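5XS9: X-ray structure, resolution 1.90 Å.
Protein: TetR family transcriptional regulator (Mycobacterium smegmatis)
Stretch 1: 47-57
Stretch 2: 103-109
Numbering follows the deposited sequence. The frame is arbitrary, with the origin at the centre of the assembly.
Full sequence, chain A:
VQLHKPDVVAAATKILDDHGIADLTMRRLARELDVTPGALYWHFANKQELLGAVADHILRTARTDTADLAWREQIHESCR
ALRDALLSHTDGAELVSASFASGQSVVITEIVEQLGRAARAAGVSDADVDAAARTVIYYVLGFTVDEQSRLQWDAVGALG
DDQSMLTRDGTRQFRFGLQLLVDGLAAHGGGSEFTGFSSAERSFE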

# COMPACT_ATOMS: atom_id res chain seq x y z
N LYS A 47 -15.05 -12.23 9.46
CA LYS A 47 -13.65 -12.32 9.09
C LYS A 47 -12.88 -10.99 9.33
O LYS A 47 -11.71 -11.03 9.68
N GLN A 48 -13.52 -9.84 9.16
CA GLN A 48 -12.83 -8.56 9.41
C GLN A 48 -12.45 -8.39 10.85
O GLN A 48 -11.44 -7.77 11.12
N GLU A 49 -13.26 -8.88 11.80
CA GLU A 49 -12.83 -8.82 13.18
C GLU A 49 -11.74 -9.78 13.42
O GLU A 49 -10.87 -9.51 14.21
N LEU A 50 -11.77 -10.95 12.77
CA LEU A 50 -10.67 -11.90 12.98
C LEU A 50 -9.39 -11.27 12.45
O LEU A 50 -8.36 -11.31 13.08
N LEU A 51 -9.44 -10.70 11.27
CA LEU A 51 -8.22 -10.09 10.70
C LEU A 51 -7.68 -8.97 11.57
O LEU A 51 -6.46 -8.88 11.76
N GLY A 52 -8.58 -8.14 12.11
CA GLY A 52 -8.21 -7.11 13.11
C GLY A 52 -7.42 -7.64 14.34
O GLY A 52 -6.43 -7.03 14.78
N ALA A 53 -7.86 -8.76 14.90
CA ALA A 53 -7.18 -9.35 16.04
C ALA A 53 -5.86 -9.89 15.60
O ALA A 53 -4.89 -9.82 16.31
N VAL A 54 -5.81 -10.51 14.43
CA VAL A 54 -4.55 -11.02 13.98
C VAL A 54 -3.58 -9.81 13.71
O VAL A 54 -2.35 -9.87 14.03
N ALA A 55 -4.11 -8.75 13.10
CA ALA A 55 -3.30 -7.46 12.95
C ALA A 55 -2.72 -6.98 14.31
O ALA A 55 -1.51 -6.71 14.44
N ASP A 56 -3.55 -6.94 15.36
CA ASP A 56 -3.05 -6.49 16.69
C ASP A 56 -2.06 -7.40 17.31
O ASP A 56 -1.15 -6.96 17.97
N HIS A 57 -2.15 -8.67 16.97
CA HIS A 57 -1.23 -9.65 17.49
C HIS A 57 0.12 -9.50 16.82
O HIS A 57 1.16 -9.52 17.48
N GLY A 103 -10.85 -0.06 10.13
CA GLY A 103 -10.95 0.37 11.50
C GLY A 103 -10.85 -0.72 12.57
O GLY A 103 -11.24 -0.47 13.71
N GLN A 104 -10.28 -1.90 12.26
CA GLN A 104 -10.33 -3.06 13.16
C GLN A 104 -9.05 -3.36 13.91
O GLN A 104 -9.03 -4.31 14.71
N SER A 105 -8.00 -2.57 13.71
CA SER A 105 -6.73 -2.71 14.44
C SER A 105 -6.61 -1.57 15.44
O SER A 105 -6.53 -0.42 15.06
N VAL A 106 -6.53 -1.93 16.72
CA VAL A 106 -6.30 -1.00 17.82
C VAL A 106 -4.84 -0.55 17.84
O VAL A 106 -4.54 0.59 18.13
N VAL A 107 -3.90 -1.44 17.55
CA VAL A 107 -2.55 -1.03 17.66
C VAL A 107 -2.18 0.01 16.61
O VAL A 107 -1.44 0.94 16.89
N ILE A 108 -2.64 -0.14 15.38
CA ILE A 108 -2.25 0.85 14.36
C ILE A 108 -2.79 2.24 14.75
O ILE A 108 -2.12 3.24 14.58
N THR A 109 -3.98 2.29 15.35
CA THR A 109 -4.60 3.54 15.82
C THR A 109 -3.70 4.15 16.92
O THR A 109 -3.39 5.34 16.91

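What anchors the start of the second helix to the first? The carboxylate of D56 does most of this work. Its CA-to-CB bond points sideways, but chi1 in m (-67°) and chi2 of -25° bring the end of the side chain closer to the other stretch, where both oxygens meet the helix start. OD1 accepts from V107 N at 2.9 Å and from S105 OG at 2.7 Å, while OD2 accepts from V106 N at 3.0 Å. Backbone amides in a first turn lack the usual carbonyl partners, so a carboxylate suits them well.

Why does S105 adopt chi1 in t? At this N-cap position, the rotamer (169°) lets OG serve two roles: it donates to D56 OD1 and accepts from I108 N at 3.1 Å, a capping bond. Beside this polar cluster, A55 CB points toward the second stretch and lies 4.1 Å from S105 CB. V107 also points toward its neighbour, with chi1 at 180° (t), and its CB sits 3.5 Å from D56 OD1.

How do the backbones come so near at G52? Its CA lies 3.3 Å from Q104 O, a CA-H...O contact. An ideal CB here would point toward the second stretch and fall 2.4 Å from Q104 O, a clash, so the close approach depends on glycine.

What does the long side chain of Q104 do? It points toward the first helix with chi1 and chi2 both in m (-63° and -87°), laying CG 3.7 Å from Q48 O and OE1 3.6 Å from E49 CG. E49 points away at its CA-to-CB bond, yet its m, t conformation extends the carboxylate to a bridging water, which donates to E49 OE2 at 2.8 Å and accepts from Q104 NE2 at 2.9 Å.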

# COMPACT_ATOMS: atom_id res chain seq x y z
CB LYS A 47 -13.46 -12.73 7.64
CG LYS A 47 -11.96 -12.85 7.29
CD LYS A 47 -11.55 -13.95 6.32
CE LYS A 47 -11.50 -13.48 4.89
NZ LYS A 47 -12.80 -12.81 4.63
CB GLN A 48 -13.66 -7.33 9.04
CG GLN A 48 -14.19 -7.35 7.63
CD GLN A 48 -15.53 -8.08 7.57
OE1 GLN A 48 -15.61 -9.24 7.14
NE2 GLN A 48 -16.60 -7.42 8.06
CB GLU A 49 -14.00 -9.14 14.16
CG GLU A 49 -15.07 -8.04 14.20
CD GLU A 49 -16.16 -8.28 15.27
OE1 GLU A 49 -16.10 -9.21 16.15
OE2 GLU A 49 -17.10 -7.50 15.19
CB LEU A 50 -10.91 -13.21 12.24
CG LEU A 50 -9.69 -14.16 12.15
CD1 LEU A 50 -9.23 -14.58 13.52
CD2 LEU A 50 -9.93 -15.37 11.26
CB LEU A 51 -8.46 -9.63 9.26
CG LEU A 51 -8.70 -10.75 8.25
CD1 LEU A 51 -9.25 -10.18 6.92
CD2 LEU A 51 -7.45 -11.54 8.01
CB ALA A 53 -8.03 -10.50 16.62
CB VAL A 54 -4.70 -11.86 12.71
CG1 VAL A 54 -3.36 -12.10 12.08
CG2 VAL A 54 -5.39 -13.17 12.98
CB ALA A 55 -4.15 -6.37 12.31
CB ASP A 56 -4.18 -6.14 17.62
CG ASP A 56 -4.91 -4.93 17.13
OD1 ASP A 56 -4.31 -4.09 16.39
OD2 ASP A 56 -6.07 -4.77 17.44
CB HIS A 57 -1.81 -11.06 17.25
CG HIS A 57 -0.93 -12.16 17.76
ND1 HIS A 57 -0.36 -13.10 16.93
CD2 HIS A 57 -0.54 -12.47 19.01
CE1 HIS A 57 0.37 -13.92 17.65
NE2 HIS A 57 0.29 -13.56 18.91
CB GLN A 104 -10.78 -4.30 12.39
CG GLN A 104 -12.19 -4.19 11.84
CD GLN A 104 -13.29 -4.61 12.82
OE1 GLN A 104 -13.02 -5.04 13.88
NE2 GLN A 104 -14.52 -4.46 12.43
CB SER A 105 -5.51 -2.68 13.51
OG SER A 105 -4.24 -2.57 14.19
CB VAL A 106 -6.70 -1.68 19.17
CG1 VAL A 106 -6.30 -0.83 20.38
CG2 VAL A 106 -8.21 -1.91 19.17
CB VAL A 107 -1.61 -2.24 17.64
CG1 VAL A 107 -0.19 -1.78 17.74
CG2 VAL A 107 -1.92 -3.17 18.84
CB ILE A 108 -2.71 0.40 12.93
CG1 ILE A 108 -1.97 1.23 11.89
CG2 ILE A 108 -4.20 0.51 12.77
CD1 ILE A 108 -0.52 0.79 11.77
CB THR A 109 -6.00 3.26 16.37
OG1 THR A 109 -6.80 2.76 15.30
CG2 THR A 109 -6.68 4.53 16.93
O HOH W 1 -17.01 -5.22 13.64